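Local coordinates for thiamin pyrophosphokinase family protein (Enterococcus faecalis, PDB 3MEL), which probably transfers pyrophosphate from ATP to thiamine, making thiamine diphosphate in a magnesium-dependent reaction, at residues 5-10 with 34-39; 24-29 with 42-47. One frame throughout, in Å; residues are numbered along the deposited sequence.

Contact 1: 5-10 with 34-39; sequences LLVAGG and LHLLEA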
loop_
_atom_site.group_PDB
_atom_site.type_symbol
_atom_site.label_atom_id
_atom_site.label_comp_id
_atom_site.label_asym_id
_atom_site.label_seq_id
_atom_site.Cartn_x
_atom_site.Cartn_y
_atom_site.Cartn_z
ATOM N N LEU A 5 18.875 -6.357 9.563
ATOM C CA LEU A 5 18.459 -5.511 8.444
ATOM C C LEU A 5 18.313 -6.289 7.136
ATOM O O LEU A 5 19.264 -6.924 6.706
ATOM C CB LEU A 5 19.473 -4.397 8.226
ATOM C CG LEU A 5 19.134 -3.490 7.052
ATOM C CD1 LEU A 5 17.987 -2.575 7.427
ATOM C CD2 LEU A 5 20.327 -2.675 6.642
ATOM N N LEU A 6 17.139 -6.225 6.499
ATOM C CA LEU A 6 16.891 -6.955 5.241
ATOM C C LEU A 6 16.725 -6.012 4.048
ATOM O O LEU A 6 16.101 -4.978 4.177
ATOM C CB LEU A 6 15.670 -7.869 5.370
ATOM C CG LEU A 6 15.690 -8.881 6.518
ATOM C CD1 LEU A 6 15.367 -8.168 7.824
ATOM C CD2 LEU A 6 14.728 -10.027 6.290
ATOM N N VAL A 7 17.281 -6.363 2.892
ATOM C CA VAL A 7 17.281 -5.449 1.745
ATOM C C VAL A 7 16.683 -6.053 0.458
ATOM O O VAL A 7 17.306 -6.860 -0.223
ATOM C CB VAL A 7 18.702 -4.921 1.464
ATOM C CG1 VAL A 7 18.671 -3.834 0.426
ATOM C CG2 VAL A 7 19.347 -4.417 2.758
ATOM N N ALA A 8 15.450 -5.667 0.144
ATOM C CA ALA A 8 14.831 -6.019 -1.121
ATOM C C ALA A 8 15.459 -5.202 -2.245
ATOM O O ALA A 8 16.395 -4.434 -2.019
ATOM C CB ALA A 8 13.353 -5.777 -1.064
ATOM N N GLY A 9 14.933 -5.368 -3.452
ATOM C CA GLY A 9 15.590 -4.867 -4.644
ATOM C C GLY A 9 15.205 -3.460 -5.033
ATOM O O GLY A 9 15.530 -2.992 -6.123
ATOM N N GLY A 10 14.515 -2.780 -4.130
ATOM C CA GLY A 10 14.054 -1.435 -4.396
ATOM C C GLY A 10 15.217 -0.539 -4.734
ATOM O O GLY A 10 16.363 -0.887 -4.478
ATOM N N LEU A 34 23.041 -6.893 -4.213
ATOM C CA LEU A 34 23.980 -5.991 -4.881
ATOM C C LEU A 34 23.939 -4.585 -4.284
ATOM O O LEU A 34 24.979 -3.931 -4.129
ATOM C CB LEU A 34 23.689 -5.923 -6.376
ATOM C CG LEU A 34 23.679 -7.288 -7.068
ATOM C CD1 LEU A 34 22.858 -7.271 -8.366
ATOM C CD2 LEU A 34 25.112 -7.805 -7.288
ATOM N N HIS A 35 22.734 -4.124 -3.948
ATOM C CA HIS A 35 22.557 -2.798 -3.362
ATOM C C HIS A 35 23.332 -2.609 -2.051
ATOM O O HIS A 35 23.881 -1.535 -1.792
ATOM C CB HIS A 35 21.070 -2.489 -3.198
ATOM C CG HIS A 35 20.339 -2.406 -4.502
ATOM N ND1 HIS A 35 18.961 -2.418 -4.595
ATOM C CD2 HIS A 35 20.798 -2.322 -5.772
ATOM C CE1 HIS A 35 18.606 -2.339 -5.866
ATOM N NE2 HIS A 35 19.703 -2.284 -6.602
ATOM N N LEU A 36 23.369 -3.657 -1.237
ATOM C CA LEU A 36 24.175 -3.671 -0.034
ATOM C C LEU A 36 25.672 -3.520 -0.338
ATOM O O LEU A 36 26.360 -2.730 0.307
ATOM C CB LEU A 36 23.940 -4.974 0.722
ATOM C CG LEU A 36 22.910 -5.003 1.842
ATOM C CD1 LEU A 36 22.815 -6.394 2.412
ATOM C CD2 LEU A 36 23.258 -4.001 2.931
ATOM N N LEU A 37 26.177 -4.291 -1.301
ATOM C CA LEU A 37 27.613 -4.304 -1.582
ATOM C C LEU A 37 28.048 -3.027 -2.280
ATOM O O LEU A 37 29.147 -2.544 -2.054
ATOM C CB LEU A 37 28.013 -5.518 -2.425
ATOM C CG LEU A 37 27.634 -6.912 -1.914
ATOM C CD1 LEU A 37 27.948 -8.030 -2.933
ATOM C CD2 LEU A 37 28.309 -7.173 -0.581
ATOM N N GLU A 38 27.195 -2.481 -3.139
ATOM C CA GLU A 38 27.569 -1.264 -3.844
ATOM C C GLU A 38 27.446 -0.069 -2.887
ATOM O O GLU A 38 27.759 1.065 -3.235
ATOM C CB GLU A 38 26.741 -1.080 -5.122
ATOM C CG GLU A 38 25.315 -0.628 -4.876
ATOM C CD GLU A 38 24.436 -0.709 -6.125
ATOM O OE1 GLU A 38 24.898 -1.315 -7.127
ATOM O OE2 GLU A 38 23.287 -0.177 -6.100
ATOM N N ALA A 39 27.000 -0.344 -1.667
ATOM C CA ALA A 39 26.902 0.681 -0.637
ATOM C C ALA A 39 27.898 0.358 0.458
ATOM O O ALA A 39 27.772 0.813 1.590
ATOM C CB ALA A 39 25.495 0.745 -0.068
#

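Contact 2: 24-29 with 42-47; sequences DYFVGI and PLQLAV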
loop_
_atom_site.group_PDB
_atom_site.type_symbol
_atom_site.label_atom_id
_atom_site.label_comp_id
_atom_site.label_asym_id
_atom_site.label_seq_id
_atom_site.Cartn_x
_atom_site.Cartn_y
_atom_site.Cartn_z
ATOM N N ASP A 24 23.141 -6.132 13.565
ATOM C CA ASP A 24 24.057 -7.209 13.917
ATOM C C ASP A 24 24.121 -8.280 12.829
ATOM O O ASP A 24 24.793 -9.293 13.001
ATOM C CB ASP A 24 23.589 -7.892 15.199
ATOM C CG ASP A 24 23.459 -6.940 16.350
ATOM O OD1 ASP A 24 24.443 -6.240 16.667
ATOM O OD2 ASP A 24 22.367 -6.893 16.946
ATOM N N TYR A 25 23.419 -8.060 11.722
ATOM C CA TYR A 25 23.276 -9.073 10.690
ATOM C C TYR A 25 22.642 -8.409 9.477
ATOM O O TYR A 25 21.614 -7.751 9.600
ATOM C CB TYR A 25 22.379 -10.201 11.206
ATOM C CG TYR A 25 22.440 -11.495 10.420
ATOM C CD1 TYR A 25 23.611 -12.249 10.378
ATOM C CD2 TYR A 25 21.319 -11.985 9.735
ATOM C CE1 TYR A 25 23.673 -13.437 9.663
ATOM C CE2 TYR A 25 21.371 -13.179 9.029
ATOM C CZ TYR A 25 22.551 -13.895 9.000
ATOM O OH TYR A 25 22.629 -15.077 8.303
ATOM N N PHE A 26 23.252 -8.573 8.307
ATOM C CA PHE A 26 22.739 -7.946 7.098
ATOM C C PHE A 26 22.281 -8.986 6.086
ATOM O O PHE A 26 23.026 -9.907 5.748
ATOM C CB PHE A 26 23.789 -7.026 6.474
ATOM C CG PHE A 26 24.126 -5.828 7.314
ATOM C CD1 PHE A 26 23.899 -4.549 6.848
ATOM C CD2 PHE A 26 24.685 -5.978 8.578
ATOM C CE1 PHE A 26 24.227 -3.436 7.612
ATOM C CE2 PHE A 26 25.012 -4.874 9.346
ATOM C CZ PHE A 26 24.772 -3.599 8.859
ATOM N N VAL A 27 21.051 -8.817 5.600
ATOM C CA VAL A 27 20.391 -9.791 4.738
ATOM C C VAL A 27 20.032 -9.174 3.394
ATOM O O VAL A 27 19.321 -8.190 3.333
ATOM C CB VAL A 27 19.116 -10.331 5.398
ATOM C CG1 VAL A 27 18.507 -11.453 4.559
ATOM C CG2 VAL A 27 19.420 -10.840 6.777
ATOM N N GLY A 28 20.543 -9.760 2.317
ATOM C CA GLY A 28 20.224 -9.307 0.982
ATOM C C GLY A 28 19.099 -10.162 0.436
ATOM O O GLY A 28 19.024 -11.359 0.705
ATOM N N ILE A 29 18.207 -9.544 -0.320
ATOM C CA ILE A 29 17.133 -10.273 -0.970
ATOM C C ILE A 29 17.234 -10.031 -2.465
ATOM O O ILE A 29 17.066 -8.903 -2.926
ATOM C CB ILE A 29 15.770 -9.811 -0.458
ATOM C CG1 ILE A 29 15.709 -9.948 1.070
ATOM C CG2 ILE A 29 14.681 -10.602 -1.115
ATOM C CD1 ILE A 29 14.443 -9.412 1.698
ATOM N N PRO A 42 27.865 -4.741 4.726
ATOM C CA PRO A 42 28.031 -6.206 4.746
ATOM C C PRO A 42 26.890 -6.977 4.056
ATOM O O PRO A 42 25.802 -6.448 3.807
ATOM C CB PRO A 42 28.079 -6.547 6.250
ATOM C CG PRO A 42 28.313 -5.259 6.945
ATOM C CD PRO A 42 27.682 -4.202 6.081
ATOM N N LEU A 43 27.169 -8.231 3.729
ATOM C CA LEU A 43 26.172 -9.140 3.179
ATOM C C LEU A 43 26.472 -10.442 3.844
ATOM O O LEU A 43 27.481 -11.052 3.557
ATOM C CB LEU A 43 26.332 -9.288 1.665
ATOM C CG LEU A 43 25.470 -10.337 0.967
ATOM C CD1 LEU A 43 23.988 -10.040 1.157
ATOM C CD2 LEU A 43 25.826 -10.426 -0.513
ATOM N N GLN A 44 25.624 -10.858 4.764
ATOM C CA GLN A 44 25.906 -12.066 5.507
ATOM C C GLN A 44 24.935 -13.194 5.167
ATOM O O GLN A 44 25.216 -14.369 5.445
ATOM C CB GLN A 44 25.912 -11.773 7.004
ATOM C CG GLN A 44 26.997 -10.802 7.408
ATOM C CD GLN A 44 26.720 -10.178 8.739
ATOM O OE1 GLN A 44 27.205 -10.626 9.762
ATOM N NE2 GLN A 44 25.903 -9.155 8.734
ATOM N N LEU A 45 23.798 -12.827 4.576
ATOM C CA LEU A 45 22.786 -13.796 4.147
ATOM C C LEU A 45 22.170 -13.343 2.824
ATOM O O LEU A 45 21.616 -12.249 2.749
ATOM C CB LEU A 45 21.710 -13.965 5.223
ATOM C CG LEU A 45 20.566 -14.959 5.002
ATOM C CD1 LEU A 45 21.084 -16.382 4.863
ATOM C CD2 LEU A 45 19.540 -14.865 6.138
ATOM N N ALA A 46 22.308 -14.162 1.776
ATOM C CA ALA A 46 21.729 -13.835 0.463
ATOM C C ALA A 46 20.558 -14.767 0.112
ATOM O O ALA A 46 20.707 -15.989 0.129
ATOM C CB ALA A 46 22.787 -13.866 -0.604
ATOM N N VAL A 47 19.390 -14.190 -0.176
ATOM C CA VAL A 47 18.174 -14.984 -0.376
ATOM C C VAL A 47 17.370 -14.616 -1.627
ATOM O O VAL A 47 17.238 -13.448 -1.994
ATOM C CB VAL A 47 17.228 -14.890 0.838
ATOM C CG1 VAL A 47 16.375 -16.142 0.924
ATOM C CG2 VAL A 47 18.015 -14.732 2.099
#

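Contact 1: 5-10 with 34-39
Strand 3-7, in the parallel part of the mixed sheet, meets helix 32-37 through Val7 and Leu36, while the loop that leaves the strand runs past the ring of His35. Val7 has CG1 anti to its backbone N (chi1 -172°), which leaves CG2 beside that N as the methyl that does the touching. CG2 sits among the branched end of Leu36, 3.7 Å from Leu36 CG. The two terminal methyls are only slightly farther, with Val7 CG2 to Leu36 CD2 at 3.9 Å and Val7 CG2 to Leu36 CD1 at 4.0 Å, and the side chains cross at a slant. This is sheet-to-helix packing of the kind found in Rossmann-like alpha/beta folds: the helix lies against one face of the parallel strands, and Leu36 reaches on to Phe26 of strand 26-29 and to Leu41. Val7 also touches Trp15. Beyond the strand, the His35 ring lies against backbone carbonyls. His35, with CG anti to its carbonyl carbon (chi1 -64°), turns its imidazole towards the carbonyls of Gly9 and Gly10. Gly9 O lies at the ring edge, in its plane, 3.2 Å from His35 CE1. Gly10 O approaches the ring obliquely; it is 3.0 Å from His35 ND1, but the angle is too poor for a hydrogen bond. The loop at 8-10 borders the ligand site: the side chain of Ala8 lies about 5 Å from bound thiamine diphosphate and about 4 Å from the side chain of Thr80, which binds it.

Contact 2: 24-29 with 42-47
Strands 26-29 and 45-47 run parallel, their axes 4.7 Å apart and inclined by 19°, and the ladder pairs Val27 with Leu45, Gly28 with Ala46 and Ile29 with Val47. Gly28 is bonded through both backbone groups: its N donates to Leu45 O at 2.7 Å, and its O accepts from Val47 N at 3.0 Å. Ahead of the ladder, Phe26 O takes two donors, Gln44 N at 2.9 Å and Leu45 N at 3.2 Å, where the chain enters its strand. With CG anti to the carbonyl carbon (chi1 -66°), Phe26 carries its ring towards Pro42. Pro42 CD stands over the centre of the Phe26 ring in a CH-pi contact, 3.8 Å from the centroid and 11° off the normal. Tyr25 meets Leu45 instead: Leu45 CD2 touches the ring edge near its plane, 3.8 Å from Tyr25 CE2, and the Tyr25 hydroxyl reaches Leu45 CB. On the face that also carries Ile29 and Val47, Val27 and Leu45 lie side by side, pointing the same way. Leu43 CD1 comes in from the face of Ala46, 3.6 Å from Gly28 N, where glycine has no side chain. Helix 79-90 packs against Ile29 and Val47, whereas helix 32-37 touches Phe26, Leu43 and Ala46. The two strands are the parallel pair of a beta-alpha-beta crossover whose connection is helix 32-37, and just beyond the strand ends, as is usual for parallel alpha/beta sheets, lies the ligand site, where Asp30 and Asp49 bind magnesium.

Along the chain the segments alternate, 5-10, 24-29, 34-39, 42-47, so contact 1 and contact 2 interlock, their centres 8 Å apart. Both belong to the same parallel part of the sheet, in which strand 26-29 lies between 3-7 and 45-48. Probable hydrogen bonds between Val7 N and Val27 O and between Leu5 O and Val27 N, each 2.8 Å, join them. Helix 32-37, packed on strand 3-7 in contact 1, is also the connection between the two strands of contact 2, and Leu37 CD2 lies 3.7 Å from Leu43 CB. The C-terminal ends of these parallel strands face the ligand site, with the side chain of Ile29 about 4 Å from bound thiamine diphosphate.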